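Local coordinates for cysteine synthase (Fusobacterium nucleatum subsp. nucleatum strain ATCC 25586, PDB 5XEM), which uses pyridoxal 5'-phosphate to produce hydrogen sulfide, and probably makes L-cysteine from O-acetyl-L-serine and sulfide, at residues A[48-53]-A[82-87]; A[92-97]-A[106-111]; A[279-284]-A[290-295]. All blocks are in the same frame, centred on the assembly; numbering follows the deposited sequence. Where two conformers were deposited one is given.

No hydrogen bond joins the paired segments in any of the three contacts; they differ in which side chains do the packing. Contacts 1 and 2 lie side by side, their centres about 13 Å apart, and touch through Ala82 and Leu92; helix 76-88 is followed in the chain by strand 92-97, and both contacts also reach the second subunit. Contact 1 joins segments 48-53 and 82-87 through one isoleucine, whereas contact 2 sets a helix on a strand through methionine sulfurs and methyl groups. Both are buried. Contact 3, across the chain's centre, its own centre about 31 and 35 Å from theirs, is only partly buried; it adds an aromatic edge and a serine to its aliphatic packing and meets no other subunit.

Contact 1: A[48-53]-A[82-87]; sequences RIALKM and AMICAV
Ile84 of helix 76-88 reaches across to helix 46-60 and ends against Ala50 and Leu51, a compact example of one branched side chain joining segments 48-53 and 82-87. Its CG1 branch leaves on the side away from the carbonyl carbon (chi1 -70°) and then runs extended, which carries CD1 furthest forward. That methyl group lands at the backbone where the two residues join, with Ile84 CD1 3.3 Å from Leu51 N and 3.5 Å from Leu51 CA. The two CB atoms flank it: Ala50 CB, aimed at the other helix, lies 3.6 Å from Ile84 CD1, and Leu51 CB comes to 3.8 Å of the same atom. Leu51 offers the base of its side chain rather than its tip; its CG stands anti to the backbone N (chi1 -176°), and the side chain also touches Ile11. Since Ala50 carries no more than a methyl group, the isoleucine can press close to the helix backbone. Thr77, touched by Ile49, and Leu81, touched by Ala50, continue the helix packing, while Met83, Ala86 and Val87 pack on the second subunit. Helix 46-60 starts at Lys46, the predicted lysine for pyridoxal phosphate attachment, not attached in this structure, and helix 76-88 at Asn76, which binds the cofactor; the contact thus joins two active-site helices of a fold type II pyridoxal phosphate enzyme.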
loop_
_atom_site.group_PDB
_atom_site.type_symbol
_atom_site.label_atom_id
_atom_site.label_comp_id
_atom_site.label_asym_id
_atom_site.label_seq_id
_atom_site.Cartn_x
_atom_site.Cartn_y
_atom_site.Cartn_z
ATOM N N ARG A 48 13.861 1.699 -1.960
ATOM C CA ARG A 48 14.921 1.991 -2.949
ATOM C C ARG A 48 16.318 1.910 -2.333
ATOM O O ARG A 48 17.250 1.329 -2.943
ATOM C CB ARG A 48 14.773 3.371 -3.585
ATOM C CG ARG A 48 13.530 3.578 -4.406
ATOM C CD ARG A 48 13.406 5.028 -4.806
ATOM N NE ARG A 48 12.165 5.359 -5.478
ATOM C CZ ARG A 48 11.943 5.359 -6.793
ATOM N NH1 ARG A 48 12.879 4.938 -7.655
ATOM N NH2 ARG A 48 10.764 5.713 -7.247
ATOM N N ILE A 49 16.473 2.479 -1.138
ATOM C CA ILE A 49 17.782 2.485 -0.461
ATOM C C ILE A 49 18.108 1.151 0.183
ATOM O O ILE A 49 19.279 0.731 0.182
ATOM C CB ILE A 49 17.991 3.694 0.515
ATOM C CG1 ILE A 49 17.322 3.543 1.894
ATOM C CG2 ILE A 49 17.630 5.002 -0.192
ATOM C CD1 ILE A 49 17.879 4.544 2.932
ATOM N N ALA A 50 17.089 0.469 0.718
ATOM C CA ALA A 50 17.272 -0.882 1.225
ATOM C C ALA A 50 17.832 -1.791 0.124
ATOM O O ALA A 50 18.786 -2.530 0.344
ATOM C CB ALA A 50 15.955 -1.434 1.759
ATOM N N LEU A 51 17.214 -1.722 -1.052
ATOM C CA LEU A 51 17.644 -2.540 -2.172
ATOM C C LEU A 51 19.062 -2.193 -2.585
ATOM O O LEU A 51 19.906 -3.080 -2.721
ATOM C CB LEU A 51 16.736 -2.356 -3.366
ATOM C CG LEU A 51 17.039 -3.251 -4.573
ATOM C CD1 LEU A 51 17.000 -4.727 -4.183
ATOM C CD2 LEU A 51 16.082 -2.934 -5.709
ATOM N N LYS A 52 19.334 -0.917 -2.803
ATOM C CA LYS A 52 20.660 -0.572 -3.283
ATOM C C LYS A 52 21.757 -0.841 -2.250
ATOM O O LYS A 52 22.828 -1.353 -2.612
ATOM C CB LYS A 52 20.745 0.855 -3.789
ATOM C CG LYS A 52 22.065 1.066 -4.552
ATOM C CD LYS A 52 22.152 2.354 -5.334
ATOM C CE LYS A 52 23.476 2.486 -6.075
ATOM N NZ LYS A 52 23.591 1.576 -7.237
ATOM N N MET A 53 21.512 -0.513 -0.978
ATOM C CA MET A 53 22.508 -0.801 0.060
ATOM C C MET A 53 22.794 -2.289 0.143
ATOM O O MET A 53 23.977 -2.704 0.259
ATOM C CB MET A 53 22.082 -0.249 1.420
ATOM C CG MET A 53 22.063 1.264 1.463
ATOM S SD MET A 53 21.805 1.940 3.121
ATOM C CE MET A 53 20.145 1.351 3.505
ATOM N N ALA A 82 13.407 -5.297 5.784
ATOM C CA ALA A 82 12.728 -6.534 6.202
ATOM C C ALA A 82 12.128 -7.288 4.999
ATOM O O ALA A 82 12.283 -8.496 4.865
ATOM C CB ALA A 82 11.673 -6.223 7.245
ATOM N N MET A 83 11.494 -6.543 4.103
ATOM C CA MET A 83 10.833 -7.121 2.928
ATOM C C MET A 83 11.898 -7.736 2.026
ATOM O O MET A 83 11.764 -8.879 1.551
ATOM C CB MET A 83 10.058 -6.038 2.203
ATOM C CG MET A 83 9.420 -6.493 0.914
ATOM S SD MET A 83 8.691 -5.123 0.001
ATOM C CE MET A 83 10.205 -4.296 -0.493
ATOM N N ILE A 84 12.983 -6.998 1.795
ATOM C CA ILE A 84 14.047 -7.504 0.935
ATOM C C ILE A 84 14.766 -8.724 1.552
ATOM O O ILE A 84 15.017 -9.721 0.863
ATOM C CB ILE A 84 15.012 -6.398 0.559
ATOM C CG1 ILE A 84 14.297 -5.431 -0.402
ATOM C CG2 ILE A 84 16.288 -6.991 -0.055
ATOM C CD1 ILE A 84 14.953 -4.069 -0.442
ATOM N N CYS A 85 15.022 -8.663 2.852
ATOM C CA CYS A 85 15.673 -9.782 3.561
ATOM C C CYS A 85 14.776 -11.012 3.620
ATOM O O CYS A 85 15.272 -12.150 3.592
ATOM C CB CYS A 85 16.107 -9.372 4.951
ATOM S SG CYS A 85 17.528 -8.244 4.954
ATOM N N ALA A 86 13.449 -10.802 3.661
ATOM C CA ALA A 86 12.550 -11.932 3.585
ATOM C C ALA A 86 12.737 -12.696 2.256
ATOM O O ALA A 86 12.886 -13.924 2.286
ATOM C CB ALA A 86 11.088 -11.507 3.771
ATOM N N VAL A 87 12.745 -11.976 1.128
ATOM C CA VAL A 87 12.915 -12.556 -0.222
ATOM C C VAL A 87 14.285 -13.256 -0.331
ATOM O O VAL A 87 14.414 -14.381 -0.857
ATOM C CB VAL A 87 12.828 -11.445 -1.305
ATOM C CG1 VAL A 87 13.248 -11.960 -2.672
ATOM C CG2 VAL A 87 11.430 -10.866 -1.366
#

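Contact 2: A[92-97]-A[106-111]; sequences LKIVMP and QLMRAY. With ACT (acetate ion), chain E.
Met108 reaches from helix 103-110 to strand 92-97, meeting Ile94 with its sulfur and Met96 with its terminal methyl. The side chain first runs out extended and then bends at its last torsion (chi3 -79°), which turns CE toward Met96 while SD stays against Ile94. The tight part of the contact rests on the sulfur: Met108 crosses Ile94 at about a right angle, with Met108 SD 3.7 Å from Ile94 CG2. Met96 approaches along a more slanting path, but it was modelled in two conformers; the separation of 3.5 Å between Met96 SD and Met108 CE holds for one of them and is therefore less certain. All three residues are buried, and their contact is purely apolar. The other end of the pairing is much looser. Leu92 points toward the helix, yet Leu92 CD2 stays 6.1 Å from Met108 CG. There an acetate ion, probably from the crystallisation liquor, takes a hydrogen bond from the backbone: Leu92 N lies 2.9 Å from the acetate OXT, with an N-H...O angle of 159°. The methyl end of the ion, acetate CH3, lies 3.7 Å from Tyr111 O, so the acetate touches both segments. Together these elements form the first part of a beta-alpha-beta unit completed by strand 114-118; strand 92-97 lies between it and strand 68-72, helix 123-136 packs against Val95 and Pro97, and helix 76-88 touches Leu92, Met108 and Tyr111.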
loop_
_atom_site.group_PDB
_atom_site.type_symbol
_atom_site.label_atom_id
_atom_site.label_comp_id
_atom_site.label_asym_id
_atom_site.label_seq_id
_atom_site.Cartn_x
_atom_site.Cartn_y
_atom_site.Cartn_z
ATOM N N LEU A 92 17.733 -10.417 9.796
ATOM C CA LEU A 92 17.724 -8.964 9.993
ATOM C C LEU A 92 17.401 -8.677 11.468
ATOM O O LEU A 92 16.500 -9.320 12.045
ATOM C CB LEU A 92 16.644 -8.320 9.100
ATOM C CG LEU A 92 16.439 -6.791 9.235
ATOM C CD1 LEU A 92 17.690 -6.020 8.792
ATOM C CD2 LEU A 92 15.212 -6.332 8.438
ATOM N N LYS A 93 18.157 -7.763 12.066
ATOM C CA LYS A 93 17.875 -7.191 13.376
ATOM C C LYS A 93 17.762 -5.686 13.194
ATOM O O LYS A 93 18.591 -5.078 12.523
ATOM C CB LYS A 93 18.984 -7.523 14.381
ATOM C CG LYS A 93 19.207 -8.998 14.643
ATOM C CD LYS A 93 20.178 -9.192 15.795
ATOM C CE LYS A 93 20.383 -10.671 16.071
ATOM N NZ LYS A 93 20.917 -10.925 17.448
ATOM N N ILE A 94 16.710 -5.093 13.762
ATOM C CA ILE A 94 16.461 -3.684 13.640
ATOM C C ILE A 94 16.381 -3.057 15.036
ATOM O O ILE A 94 15.842 -3.660 15.964
ATOM C CB ILE A 94 15.149 -3.439 12.871
ATOM C CG1 ILE A 94 15.322 -3.819 11.391
ATOM C CG2 ILE A 94 14.665 -2.021 13.081
ATOM C CD1 ILE A 94 16.223 -2.912 10.612
ATOM N N VAL A 95 16.960 -1.878 15.178
ATOM C CA VAL A 95 16.834 -1.069 16.402
ATOM C C VAL A 95 16.049 0.163 16.069
ATOM O O VAL A 95 16.386 0.884 15.113
ATOM C CB VAL A 95 18.181 -0.647 17.000
ATOM C CG1 VAL A 95 17.958 0.072 18.323
ATOM C CG2 VAL A 95 19.074 -1.877 17.195
ATOM N N MET A 96 15.014 0.433 16.867
ATOM C CA MET A 96 14.106 1.546 16.613
ATOM C C MET A 96 13.696 2.223 17.920
ATOM O O MET A 96 13.671 1.564 18.955
ATOM C CB MET A 96 12.849 1.014 15.910
ATOM C CG MET A 96 11.890 2.071 15.375
ATOM S SD MET A 96 10.538 1.360 14.405
ATOM C CE MET A 96 9.912 0.198 15.619
ATOM N N PRO A 97 13.339 3.516 17.860
ATOM C CA PRO A 97 12.779 4.143 19.062
ATOM C C PRO A 97 11.383 3.608 19.390
ATOM O O PRO A 97 10.577 3.413 18.483
ATOM C CB PRO A 97 12.662 5.622 18.668
ATOM C CG PRO A 97 13.551 5.807 17.501
ATOM C CD PRO A 97 13.472 4.491 16.770
ATOM N N GLN A 106 4.938 -4.081 14.194
ATOM C CA GLN A 106 4.127 -5.159 13.625
ATOM C C GLN A 106 4.476 -5.466 12.198
ATOM O O GLN A 106 4.536 -6.645 11.817
ATOM C CB GLN A 106 2.644 -4.804 13.705
ATOM C CG GLN A 106 2.100 -4.881 15.114
ATOM C CD GLN A 106 2.107 -6.298 15.624
ATOM O OE1 GLN A 106 3.078 -6.738 16.238
ATOM N NE2 GLN A 106 1.032 -7.042 15.338
ATOM N N LEU A 107 4.660 -4.420 11.397
ATOM C CA LEU A 107 4.970 -4.589 9.995
ATOM C C LEU A 107 6.291 -5.298 9.918
ATOM O O LEU A 107 6.404 -6.273 9.212
ATOM C CB LEU A 107 5.043 -3.246 9.246
ATOM C CG LEU A 107 3.710 -2.605 8.871
ATOM C CD1 LEU A 107 3.885 -1.118 8.560
ATOM C CD2 LEU A 107 3.077 -3.338 7.697
ATOM N N MET A 108 7.286 -4.814 10.671
ATOM C CA MET A 108 8.613 -5.400 10.612
ATOM C C MET A 108 8.634 -6.846 11.058
ATOM O O MET A 108 9.230 -7.689 10.375
ATOM C CB MET A 108 9.665 -4.564 11.373
ATOM C CG MET A 108 10.250 -3.487 10.475
ATOM S SD MET A 108 11.395 -2.445 11.382
ATOM C CE MET A 108 10.239 -1.397 12.245
ATOM N N ARG A 109 7.987 -7.151 12.175
ATOM C CA ARG A 109 7.921 -8.540 12.611
ATOM C C ARG A 109 7.169 -9.456 11.623
ATOM O O ARG A 109 7.542 -10.612 11.497
ATOM C CB ARG A 109 7.317 -8.663 13.995
ATOM C CG ARG A 109 8.267 -8.236 15.076
ATOM C CD ARG A 109 7.553 -8.222 16.396
ATOM N NE ARG A 109 8.441 -7.776 17.462
ATOM C CZ ARG A 109 8.045 -7.465 18.694
ATOM N NH1 ARG A 109 6.754 -7.536 19.029
ATOM N NH2 ARG A 109 8.932 -7.076 19.588
ATOM N N ALA A 110 6.165 -8.945 10.909
ATOM C CA ALA A 110 5.444 -9.767 9.883
ATOM C C ALA A 110 6.408 -10.331 8.821
ATOM O O ALA A 110 6.202 -11.424 8.286
ATOM C CB ALA A 110 4.364 -8.949 9.205
ATOM N N TYR A 111 7.465 -9.573 8.511
ATOM C CA TYR A 111 8.460 -10.008 7.556
ATOM C C TYR A 111 9.558 -10.854 8.191
ATOM O O TYR A 111 10.459 -11.276 7.501
ATOM C CB TYR A 111 9.119 -8.819 6.868
ATOM C CG TYR A 111 8.213 -8.016 5.969
ATOM C CD1 TYR A 111 7.751 -8.542 4.780
ATOM C CD2 TYR A 111 7.831 -6.717 6.316
ATOM C CE1 TYR A 111 6.924 -7.806 3.950
ATOM C CE2 TYR A 111 7.020 -5.969 5.477
ATOM C CZ TYR A 111 6.581 -6.505 4.301
ATOM O OH TYR A 111 5.753 -5.777 3.472
HETATM C C ACT E . 14.336 -11.860 8.876
HETATM O O ACT E . 13.765 -12.994 8.822
HETATM O OXT ACT E . 15.047 -11.574 9.873
HETATM C CH3 ACT E . 14.147 -10.880 7.739
#

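Contact 3: A[279-284]-A[290-295]; sequences LDYSKE and LKIVVL
Ile292 and Tyr281 meet because their torsions turn each side chain toward the facing element, strand 291-296 for the tyrosine and helix 269-284 for the isoleucine. In Tyr281, CG stands opposite the backbone N (chi1 -179°), sending the ring out from the helix; in Ile292, CG1 lies anti to the carbonyl carbon (chi1 -56°) and the branch then runs extended (chi2 -174°), bringing CD1 to the front. That methyl group is the meeting point. It sits near the plane of the tyrosine ring, at its edge, with Ile292 CD1 4.2 Å from Tyr281 CD2. It also touches the neighbouring helix residue, Ser282 CB being 3.8 Å from Ile292 CD1 and Ser282 OG 3.9 Å from it. Leu290, just before the strand, adds a looser touch further along the ring, where Leu290 CD1 comes to 4.3 Å of Tyr281 CE2. The ring of Phe202 meets that of Tyr281 with the two planes at about 45°. Near the serine, Asn30 OD1 accepts a hydrogen bond from Leu290 N. The chemistry therefore divides in two. No hydrogen bond joins segments 279-284 and 290-295; the contact is van der Waals packing of Ile292 and Leu290 methyl groups against the Tyr281 ring and Ser282. Thr27 and Asn30, outside the two segments, supply the hydrogen bonds: the buried Ser282 OG is satisfied by Thr27 O and Asn30 ND2, without a partner in the strand.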
loop_
_atom_site.group_PDB
_atom_site.type_symbol
_atom_site.label_atom_id
_atom_site.label_comp_id
_atom_site.label_asym_id
_atom_site.label_seq_id
_atom_site.Cartn_x
_atom_site.Cartn_y
_atom_site.Cartn_z
ATOM N N LEU A 279 3.072 24.037 -0.513
ATOM C CA LEU A 279 1.948 24.955 -0.702
ATOM C C LEU A 279 2.330 26.349 -0.255
ATOM O O LEU A 279 1.960 27.301 -0.906
ATOM C CB LEU A 279 0.743 24.515 0.092
ATOM C CG LEU A 279 -0.237 23.569 -0.568
ATOM C CD1 LEU A 279 -1.484 23.432 0.314
ATOM C CD2 LEU A 279 -0.655 24.073 -1.940
ATOM N N ASP A 280 3.051 26.465 0.861
ATOM C CA ASP A 280 3.530 27.765 1.331
ATOM C C ASP A 280 4.470 28.384 0.315
ATOM O O ASP A 280 4.369 29.579 0.024
ATOM C CB ASP A 280 4.275 27.644 2.655
ATOM C CG ASP A 280 3.387 27.332 3.806
ATOM O OD1 ASP A 280 2.148 27.403 3.652
ATOM O OD2 ASP A 280 3.925 27.022 4.889
ATOM N N TYR A 281 5.376 27.577 -0.228
ATOM C CA TYR A 281 6.284 28.023 -1.272
ATOM C C TYR A 281 5.514 28.476 -2.504
ATOM O O TYR A 281 5.779 29.560 -3.043
ATOM C CB TYR A 281 7.303 26.946 -1.636
ATOM C CG TYR A 281 8.259 27.410 -2.708
ATOM C CD1 TYR A 281 9.406 28.120 -2.382
ATOM C CD2 TYR A 281 7.988 27.178 -4.057
ATOM C CE1 TYR A 281 10.274 28.576 -3.367
ATOM C CE2 TYR A 281 8.849 27.631 -5.049
ATOM C CZ TYR A 281 9.981 28.329 -4.697
ATOM O OH TYR A 281 10.840 28.750 -5.679
ATOM N N SER A 282 4.544 27.674 -2.933
ATOM C CA SER A 282 3.775 27.985 -4.129
ATOM C C SER A 282 2.933 29.263 -3.952
ATOM O O SER A 282 2.860 30.084 -4.865
ATOM C CB SER A 282 2.891 26.816 -4.519
ATOM O OG SER A 282 2.210 27.075 -5.725
ATOM N N LYS A 283 2.336 29.446 -2.783
ATOM C CA LYS A 283 1.677 30.719 -2.454
ATOM C C LYS A 283 2.653 31.923 -2.453
ATOM O O LYS A 283 2.308 32.988 -2.970
ATOM C CB LYS A 283 0.945 30.640 -1.122
ATOM C CG LYS A 283 0.070 31.866 -0.850
ATOM C CD LYS A 283 -0.988 31.601 0.217
ATOM C CE LYS A 283 -2.148 32.604 0.163
ATOM N NZ LYS A 283 -1.893 33.850 0.942
ATOM N N GLU A 284 3.857 31.760 -1.894
ATOM C CA GLU A 284 4.880 32.825 -1.964
ATOM C C GLU A 284 5.326 33.112 -3.399
ATOM O O GLU A 284 5.867 34.179 -3.674
ATOM C CB GLU A 284 6.113 32.507 -1.111
ATOM C CG GLU A 284 5.874 32.604 0.384
ATOM C CD GLU A 284 7.147 32.794 1.197
ATOM O OE1 GLU A 284 8.241 32.421 0.720
ATOM O OE2 GLU A 284 7.049 33.325 2.324
ATOM N N LEU A 290 4.741 27.434 -12.237
ATOM C CA LEU A 290 5.864 26.564 -11.883
ATOM C C LEU A 290 5.407 25.107 -11.809
ATOM O O LEU A 290 4.270 24.821 -11.441
ATOM C CB LEU A 290 6.465 26.948 -10.529
ATOM C CG LEU A 290 6.941 28.388 -10.351
ATOM C CD1 LEU A 290 7.246 28.659 -8.881
ATOM C CD2 LEU A 290 8.145 28.673 -11.225
ATOM N N LYS A 291 6.278 24.195 -12.204
ATOM C CA LYS A 291 6.002 22.766 -12.053
ATOM C C LYS A 291 6.778 22.346 -10.820
ATOM O O LYS A 291 8.027 22.402 -10.791
ATOM C CB LYS A 291 6.428 22.003 -13.291
ATOM C CG LYS A 291 5.540 22.293 -14.500
ATOM C CD LYS A 291 5.696 21.230 -15.573
ATOM C CE LYS A 291 5.002 21.600 -16.879
ATOM N NZ LYS A 291 3.587 21.138 -16.951
ATOM N N ILE A 292 6.028 21.989 -9.782
ATOM C CA ILE A 292 6.598 21.746 -8.456
ATOM C C ILE A 292 6.393 20.271 -8.152
ATOM O O ILE A 292 5.264 19.788 -8.230
ATOM C CB ILE A 292 5.903 22.583 -7.369
ATOM C CG1 ILE A 292 5.953 24.085 -7.713
ATOM C CG2 ILE A 292 6.532 22.310 -5.998
ATOM C CD1 ILE A 292 5.409 24.990 -6.619
ATOM N N VAL A 293 7.475 19.566 -7.845
ATOM C CA VAL A 293 7.375 18.138 -7.464
ATOM C C VAL A 293 7.628 17.998 -5.982
ATOM O O VAL A 293 8.613 18.556 -5.451
ATOM C CB VAL A 293 8.357 17.254 -8.245
ATOM C CG1 VAL A 293 8.283 15.799 -7.753
ATOM C CG2 VAL A 293 8.066 17.307 -9.747
ATOM N N VAL A 294 6.713 17.289 -5.307
ATOM C CA VAL A 294 6.807 16.993 -3.892
ATOM C C VAL A 294 6.989 15.474 -3.773
ATOM O O VAL A 294 6.215 14.711 -4.347
ATOM C CB VAL A 294 5.517 17.417 -3.159
ATOM C CG1 VAL A 294 5.422 16.839 -1.742
ATOM C CG2 VAL A 294 5.439 18.937 -3.142
ATOM N N LEU A 295 8.015 15.046 -3.051
ATOM C CA LEU A 295 8.192 13.643 -2.789
ATOM C C LEU A 295 7.333 13.285 -1.588
ATOM O O LEU A 295 7.510 13.855 -0.537
ATOM C CB LEU A 295 9.653 13.309 -2.518
ATOM C CG LEU A 295 9.966 11.808 -2.563
ATOM C CD1 LEU A 295 10.086 11.335 -4.013
ATOM C CD2 LEU A 295 11.204 11.473 -1.787
#